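Local atomic coordinates of probable molybdenum cofactor guanylyltransferase (Aquifex aeolicus, PDB entry 2E8B), a protein that probably transfers the GMP moiety of GTP to Mo-molybdopterin, forming the molybdopterin guanine dinucleotide cofactor with release of diphosphate. Residues Ile86-Tyr89 with Thr90-His94; Glu113-Leu116 with Tyr117-Asn121; Ala162-Lys165 with Asp166-Tyr169. All coordinates share one frame; numbering follows the deposited sequence.

Interaction 1 of 3, residues Ile86-Tyr89 with Thr90-His94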
loop_
_atom_site.group_PDB
_atom_site.type_symbol
_atom_site.label_atom_id
_atom_site.label_comp_id
_atom_site.label_asym_id
_atom_site.label_seq_id
_atom_site.Cartn_x
_atom_site.Cartn_y
_atom_site.Cartn_z
ATOM N N ILE A 86 -1.868 -4.159 10.279
ATOM C CA ILE A 86 -2.044 -3.004 11.158
ATOM C C ILE A 86 -1.920 -1.711 10.351
ATOM O O ILE A 86 -2.584 -0.718 10.646
ATOM C CB ILE A 86 -1.016 -3.029 12.310
ATOM C CG1 ILE A 86 -1.377 -4.175 13.267
ATOM C CG2 ILE A 86 -0.999 -1.684 13.032
ATOM C CD1 ILE A 86 -0.455 -4.324 14.461
ATOM N N GLY A 87 -1.079 -1.728 9.320
ATOM C CA GLY A 87 -0.943 -0.547 8.483
ATOM C C GLY A 87 -2.225 -0.372 7.678
ATOM O O GLY A 87 -2.687 0.750 7.439
ATOM N N LEU A 88 -2.799 -1.496 7.260
ATOM C CA LEU A 88 -4.038 -1.503 6.493
ATOM C C LEU A 88 -5.166 -0.958 7.361
ATOM O O LEU A 88 -5.958 -0.133 6.923
ATOM C CB LEU A 88 -4.363 -2.930 6.043
ATOM C CG LEU A 88 -5.587 -3.136 5.148
ATOM C CD1 LEU A 88 -5.403 -2.354 3.856
ATOM C CD2 LEU A 88 -5.764 -4.618 4.842
ATOM N N TYR A 89 -5.230 -1.427 8.604
ATOM C CA TYR A 89 -6.247 -0.974 9.543
ATOM C C TYR A 89 -6.131 0.541 9.716
ATOM O O TYR A 89 -7.124 1.267 9.653
ATOM C CB TYR A 89 -6.049 -1.668 10.893
ATOM C CG TYR A 89 -6.801 -1.033 12.042
ATOM C CD1 TYR A 89 -8.178 -1.194 12.175
ATOM C CD2 TYR A 89 -6.134 -0.248 12.984
ATOM C CE1 TYR A 89 -8.873 -0.590 13.219
ATOM C CE2 TYR A 89 -6.822 0.366 14.030
ATOM C CZ TYR A 89 -8.189 0.187 14.138
ATOM O OH TYR A 89 -8.879 0.796 15.161
ATOM N N THR A 90 -4.906 1.009 9.923
ATOM C CA THR A 90 -4.661 2.432 10.114
ATOM C C THR A 90 -5.118 3.249 8.913
ATOM O O THR A 90 -5.691 4.323 9.068
ATOM C CB THR A 90 -3.170 2.697 10.373
ATOM O OG1 THR A 90 -2.771 1.987 11.552
ATOM C CG2 THR A 90 -2.912 4.189 10.573
ATOM N N ALA A 91 -4.871 2.733 7.712
ATOM C CA ALA A 91 -5.267 3.426 6.495
ATOM C C ALA A 91 -6.788 3.522 6.377
ATOM O O ALA A 91 -7.333 4.597 6.117
ATOM C CB ALA A 91 -4.702 2.696 5.276
ATOM N N LEU A 92 -7.469 2.397 6.577
ATOM C CA LEU A 92 -8.923 2.360 6.454
ATOM C C LEU A 92 -9.647 3.150 7.534
ATOM O O LEU A 92 -10.727 3.693 7.297
ATOM C CB LEU A 92 -9.403 0.913 6.430
ATOM C CG LEU A 92 -8.925 0.158 5.187
ATOM C CD1 LEU A 92 -9.368 -1.285 5.260
ATOM C CD2 LEU A 92 -9.474 0.828 3.932
ATOM N N LYS A 93 -9.047 3.222 8.716
ATOM C CA LYS A 93 -9.630 3.978 9.819
ATOM C C LYS A 93 -9.624 5.466 9.448
ATOM O O LYS A 93 -10.571 6.200 9.740
ATOM C CB LYS A 93 -8.799 3.739 11.082
ATOM C CG LYS A 93 -9.227 4.510 12.317
ATOM C CD LYS A 93 -8.276 4.184 13.464
ATOM C CE LYS A 93 -8.597 4.964 14.721
ATOM N NZ LYS A 93 -7.656 4.593 15.812
ATOM N N HIS A 94 -8.555 5.894 8.783
ATOM C CA HIS A 94 -8.394 7.282 8.373
ATOM C C HIS A 94 -9.187 7.629 7.116
ATOM O O HIS A 94 -9.597 8.770 6.938
ATOM C CB HIS A 94 -6.910 7.578 8.121
ATOM C CG HIS A 94 -6.633 8.985 7.691
ATOM N ND1 HIS A 94 -6.526 10.031 8.580
ATOM C CD2 HIS A 94 -6.438 9.517 6.461
ATOM C CE1 HIS A 94 -6.272 11.147 7.920
ATOM N NE2 HIS A 94 -6.215 10.861 6.631
#

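Interaction 2 of 3, residues Glu113-Leu116 with Tyr117-Asn121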
loop_
_atom_site.group_PDB
_atom_site.type_symbol
_atom_site.label_atom_id
_atom_site.label_comp_id
_atom_site.label_asym_id
_atom_site.label_seq_id
_atom_site.Cartn_x
_atom_site.Cartn_y
_atom_site.Cartn_z
ATOM N N GLU A 113 1.175 3.508 -14.477
ATOM C CA GLU A 113 0.323 2.658 -15.309
ATOM C C GLU A 113 -0.176 1.426 -14.563
ATOM O O GLU A 113 -1.289 0.959 -14.798
ATOM C CB GLU A 113 1.055 2.219 -16.580
ATOM C CG GLU A 113 1.398 3.359 -17.521
ATOM C CD GLU A 113 2.828 3.837 -17.364
ATOM O OE1 GLU A 113 3.246 4.109 -16.221
ATOM O OE2 GLU A 113 3.534 3.942 -18.390
ATOM N N THR A 114 0.646 0.901 -13.663
ATOM C CA THR A 114 0.252 -0.273 -12.899
ATOM C C THR A 114 -0.881 0.105 -11.958
ATOM O O THR A 114 -1.865 -0.628 -11.824
ATOM C CB THR A 114 1.437 -0.821 -12.099
ATOM O OG1 THR A 114 2.489 -1.166 -13.007
ATOM C CG2 THR A 114 1.025 -2.049 -11.304
ATOM N N VAL A 115 -0.755 1.264 -11.322
ATOM C CA VAL A 115 -1.786 1.735 -10.414
ATOM C C VAL A 115 -3.079 1.981 -11.186
ATOM O O VAL A 115 -4.163 1.583 -10.752
ATOM C CB VAL A 115 -1.358 3.039 -9.726
ATOM C CG1 VAL A 115 -2.496 3.586 -8.879
ATOM C CG2 VAL A 115 -0.133 2.781 -8.867
ATOM N N LEU A 116 -2.957 2.628 -12.342
ATOM C CA LEU A 116 -4.120 2.936 -13.161
ATOM C C LEU A 116 -4.825 1.685 -13.683
ATOM O O LEU A 116 -6.051 1.663 -13.780
ATOM C CB LEU A 116 -3.712 3.842 -14.322
ATOM C CG LEU A 116 -3.231 5.231 -13.893
ATOM C CD1 LEU A 116 -2.821 6.004 -15.120
ATOM C CD2 LEU A 116 -4.332 5.969 -13.133
ATOM N N TYR A 117 -4.065 0.642 -14.012
ATOM C CA TYR A 117 -4.683 -0.587 -14.507
ATOM C C TYR A 117 -5.508 -1.213 -13.390
ATOM O O TYR A 117 -6.599 -1.742 -13.631
ATOM C CB TYR A 117 -3.631 -1.595 -14.986
ATOM C CG TYR A 117 -4.235 -2.789 -15.704
ATOM C CD1 TYR A 117 -4.770 -2.658 -16.984
ATOM C CD2 TYR A 117 -4.283 -4.044 -15.094
ATOM C CE1 TYR A 117 -5.339 -3.748 -17.645
ATOM C CE2 TYR A 117 -4.851 -5.142 -15.746
ATOM C CZ TYR A 117 -5.376 -4.983 -17.018
ATOM O OH TYR A 117 -5.959 -6.048 -17.661
ATOM N N VAL A 118 -4.997 -1.144 -12.164
ATOM C CA VAL A 118 -5.732 -1.700 -11.036
ATOM C C VAL A 118 -7.006 -0.892 -10.823
ATOM O O VAL A 118 -8.080 -1.463 -10.641
ATOM C CB VAL A 118 -4.883 -1.712 -9.747
ATOM C CG1 VAL A 118 -5.743 -2.145 -8.555
ATOM C CG2 VAL A 118 -3.733 -2.687 -9.914
ATOM N N LEU A 119 -6.894 0.433 -10.877
ATOM C CA LEU A 119 -8.064 1.288 -10.700
ATOM C C LEU A 119 -9.136 0.990 -11.743
ATOM O O LEU A 119 -10.328 0.946 -11.428
ATOM C CB LEU A 119 -7.686 2.769 -10.802
ATOM C CG LEU A 119 -6.885 3.370 -9.646
ATOM C CD1 LEU A 119 -6.580 4.831 -9.935
ATOM C CD2 LEU A 119 -7.682 3.242 -8.364
ATOM N N GLU A 120 -8.711 0.809 -12.989
ATOM C CA GLU A 120 -9.647 0.534 -14.074
ATOM C C GLU A 120 -10.397 -0.773 -13.843
ATOM O O GLU A 120 -11.568 -0.893 -14.197
ATOM C CB GLU A 120 -8.900 0.469 -15.414
ATOM C CG GLU A 120 -9.799 0.196 -16.620
ATOM C CD GLU A 120 -9.025 0.090 -17.929
ATOM O OE1 GLU A 120 -8.148 0.945 -18.178
ATOM O OE2 GLU A 120 -9.307 -0.839 -18.720
ATOM N N ASN A 121 -9.718 -1.741 -13.236
ATOM C CA ASN A 121 -10.303 -3.054 -12.982
ATOM C C ASN A 121 -10.812 -3.272 -11.561
ATOM O O ASN A 121 -11.064 -4.410 -11.157
ATOM C CB ASN A 121 -9.276 -4.133 -13.324
ATOM C CG ASN A 121 -9.049 -4.252 -14.809
ATOM O OD1 ASN A 121 -9.859 -4.844 -15.520
ATOM N ND2 ASN A 121 -7.957 -3.672 -15.294
HETATM O O HOH W 1 -6.247 2.231 -16.699
#

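Interaction 3 of 3, residues Ala162-Lys165 with Asp166-Tyr169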
loop_
_atom_site.group_PDB
_atom_site.type_symbol
_atom_site.label_atom_id
_atom_site.label_comp_id
_atom_site.label_asym_id
_atom_site.label_seq_id
_atom_site.Cartn_x
_atom_site.Cartn_y
_atom_site.Cartn_z
ATOM N N ALA A 162 -5.619 -14.514 5.246
ATOM C CA ALA A 162 -6.815 -15.019 5.917
ATOM C C ALA A 162 -7.917 -13.973 5.863
ATOM O O ALA A 162 -9.090 -14.296 5.675
ATOM C CB ALA A 162 -6.492 -15.376 7.368
ATOM N N LEU A 163 -7.535 -12.715 6.037
ATOM C CA LEU A 163 -8.496 -11.621 5.984
ATOM C C LEU A 163 -9.178 -11.604 4.620
ATOM O O LEU A 163 -10.405 -11.543 4.531
ATOM C CB LEU A 163 -7.796 -10.279 6.205
ATOM C CG LEU A 163 -8.635 -9.029 5.907
ATOM C CD1 LEU A 163 -9.742 -8.870 6.958
ATOM C CD2 LEU A 163 -7.732 -7.796 5.907
ATOM N N LEU A 164 -8.372 -11.662 3.564
ATOM C CA LEU A 164 -8.896 -11.624 2.208
ATOM C C LEU A 164 -9.780 -12.821 1.868
ATOM O O LEU A 164 -10.774 -12.671 1.162
ATOM C CB LEU A 164 -7.748 -11.486 1.205
ATOM C CG LEU A 164 -7.039 -10.124 1.241
ATOM C CD1 LEU A 164 -5.959 -10.097 0.171
ATOM C CD2 LEU A 164 -8.032 -9.001 1.004
ATOM N N LYS A 165 -9.431 -14.006 2.362
ATOM C CA LYS A 165 -10.269 -15.172 2.102
ATOM C C LYS A 165 -11.604 -14.987 2.821
ATOM O O LYS A 165 -12.658 -15.380 2.320
ATOM C CB LYS A 165 -9.589 -16.449 2.599
ATOM C CG LYS A 165 -8.461 -16.911 1.706
ATOM C CD LYS A 165 -7.976 -18.289 2.108
ATOM C CE LYS A 165 -7.162 -18.918 0.992
ATOM N NZ LYS A 165 -6.746 -20.308 1.331
ATOM N N ASP A 166 -11.554 -14.360 3.989
ATOM C CA ASP A 166 -12.752 -14.123 4.783
ATOM C C ASP A 166 -13.704 -13.151 4.090
ATOM O O ASP A 166 -14.860 -13.481 3.823
ATOM C CB ASP A 166 -12.351 -13.568 6.157
ATOM C CG ASP A 166 -13.521 -13.460 7.115
ATOM O OD1 ASP A 166 -14.661 -13.782 6.719
ATOM O OD2 ASP A 166 -13.294 -13.048 8.275
ATOM N N VAL A 167 -13.205 -11.959 3.778
ATOM C CA VAL A 167 -14.023 -10.924 3.155
ATOM C C VAL A 167 -14.235 -11.074 1.653
ATOM O O VAL A 167 -15.188 -10.515 1.101
ATOM C CB VAL A 167 -13.431 -9.525 3.428
ATOM C CG1 VAL A 167 -13.277 -9.316 4.926
ATOM C CG2 VAL A 167 -12.087 -9.381 2.734
ATOM N N GLY A 168 -13.356 -11.828 1.002
ATOM C CA GLY A 168 -13.452 -12.015 -0.434
ATOM C C GLY A 168 -12.600 -10.973 -1.140
ATOM O O GLY A 168 -12.437 -9.860 -0.642
ATOM N N TYR A 169 -12.049 -11.321 -2.294
ATOM C CA TYR A 169 -11.217 -10.375 -3.024
ATOM C C TYR A 169 -11.130 -10.709 -4.497
ATOM O O TYR A 169 -11.387 -11.844 -4.917
ATOM C CB TYR A 169 -9.812 -10.325 -2.413
ATOM C CG TYR A 169 -9.010 -11.597 -2.574
ATOM C CD1 TYR A 169 -9.167 -12.657 -1.682
ATOM C CD2 TYR A 169 -8.074 -11.734 -3.604
ATOM C CE1 TYR A 169 -8.410 -13.821 -1.804
ATOM C CE2 TYR A 169 -7.313 -12.892 -3.731
ATOM C CZ TYR A 169 -7.483 -13.927 -2.830
ATOM O OH TYR A 169 -6.719 -15.067 -2.938
#

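Interaction 1 of 3, residues Ile86-Tyr89 with Thr90-His94
Thr90 returns one turn of helix to Ile86 and grips its carbonyl twice: OG1 donates to Ile86 O at 2.9 Å and Thr90 N donates to the same oxygen at 3.0 Å, the two arriving from opposite faces of the carbonyl plane. The hydroxyl can do this because chi1 of -60° sets OG1 beside its own backbone N. A threonine suits a buried helical position for this reason: its polar atom is paid for by the backbone, while its carbon branch remains for apolar packing. On another side of the helix Leu88 and Leu92 stand one turn apart, CG of Leu88 lying 4.2 Å from CD1 of Leu92, and Leu92 N bonds nearly straight to Leu88 O. Tyr89 and Lys93 form the outer pair. The fully extended lysine slants past the ring so that its CD lies 3.8 Å from Tyr89 OH and a little farther from the ring carbons CZ and CE2, approaching the ring obliquely. Were Tyr89 an alanine, the CD of Lys93 would probably lose its aromatic neighbour, and a gap would be likely to open toward helix 146-154, where Tyr89 meets Leu146, Glu150 and Ile153. Further out, Leu88 and Leu92 both rest on Tyr141 of strand 140-142, Thr90 packs on Val75, and Ile86 touches Asp77, a predicted GTP-binding residue. Gly87, without a side chain, comes close to Leu20, another residue predicted to bind GTP. The whole is a regular i to i+4 alpha-helical segment, layered on the central sheet of a GT-A-type nucleotidyltransferase beside its probable nucleotide pocket.

Interaction 2 of 3, residues Glu113-Leu116 with Tyr117-Asn121
Leu116 and Leu119 meet through their methyl groups on helix 112-120, which packs on strand 99-104 in the alpha/beta nucleotidyltransferase domain. Leu119 is the side chain to follow. Its CB sits 3.6 Å from Leu116 O, in the preceding turn. CG, turned beside the backbone N by chi1 of -71°, comes to 3.4 Å from Val115 O, the oxygen that also receives Leu119 N in a bond lying in the carbonyl plane. At the tip, CD1 is shared between two neighbours: CD2 of Leu116 at 4.1 Å and CG1 of Val115 at 4.4 Å. Branched aliphatic residues suit this face, since Val115, Val118 and Leu119 all touch Phe101 of the strand, whereas Leu116 reaches Phe4 and Thr5 near the N terminus. Thr114, though buried, has its hydroxyl hydrogen-bonded to that of Thr181. On the exposed side Glu120 runs out extended, and a water bonded to its OE1 also gives a weak bond to Leu116 O, which already accepts Glu120 N. Asn121 is where the chain leaves helical geometry, and its short amide suits such an end by folding back on the last turn. Its ND2 donates to Tyr117 O at 2.9 Å, from the face of that carbonyl opposite to Asn121 N, and the same nitrogen lies 3.3 Å above the plane of the Tyr117 ring, over its centre.

Interaction 3 of 3, residues Ala162-Lys165 with Asp166-Tyr169
Leu164 and Tyr169 make the close-fitting part of this contact. The tyrosine and leucine side chains cross at about a right angle, with Tyr169 CD1 3.4 Å from Leu164 CB, while Leu164 CD1 lies over one face of the ring. Leu164 O lies at the edge of the Tyr169 ring, in its plane, 3.3 Å from Tyr169 CD1. Tyr169 reaches this place because chi1 of 67° folds CG between its own backbone N and carbonyl carbon, back over the helix it follows. Leu164 O is used again by Gly168 N, a short but bent bond of 2.7 Å with an angle of 135° at the hydrogen. Beside this, Val167 N bonds almost linearly to Leu163 O, and the methyl CG1 of Val167 lies 4.1 Å from Leu163 CD1. The arrangement is the C-terminal end of helix 160-167: Gly168, with phi of 93°, ends the helical run and leads the chain into strand 170-173. Glycine suits the spot because at these backbone angles a CB would be jammed against the carbonyl oxygen of Val167. Leu163 and Leu164 suit the inner side, where Leu163 packs on Ile149 and Leu164 on Val126 and Thr136. The outer side is looser and polar. Lys165 runs out extended and exposed, its CB lying against the backbone N of Asp166, as befits a charged residue at the surface. Asp166, bound through its N to Ala162 O, turns its carboxylate away from the turn, where OD2 forms salt bridges with Arg152 and Lys148 of helix 146-154.

Overall arrangement
From the N terminus the chain first meets interaction 1 on helix 84-94, then interaction 2 on helix 112-120, and last interaction 3 at the end of helix 160-167. Each closes only a local turn, and they follow in series, neither nested nor crossed. Interactions 1 and 2 lie on opposite sides of the chain's centre, with strand 99-104 between them in sequence; their centres are about 21 Å apart. Interactions 1 and 3 touch, Leu88 CD2 packing 3.9 Å from Leu163 CD2, and both reach Ile149 of helix 146-154. Interactions 2 and 3 do not touch, yet strand 170-173, which follows interaction 3, packs against interaction 2, where Val172 meets Tyr117 and Asn121.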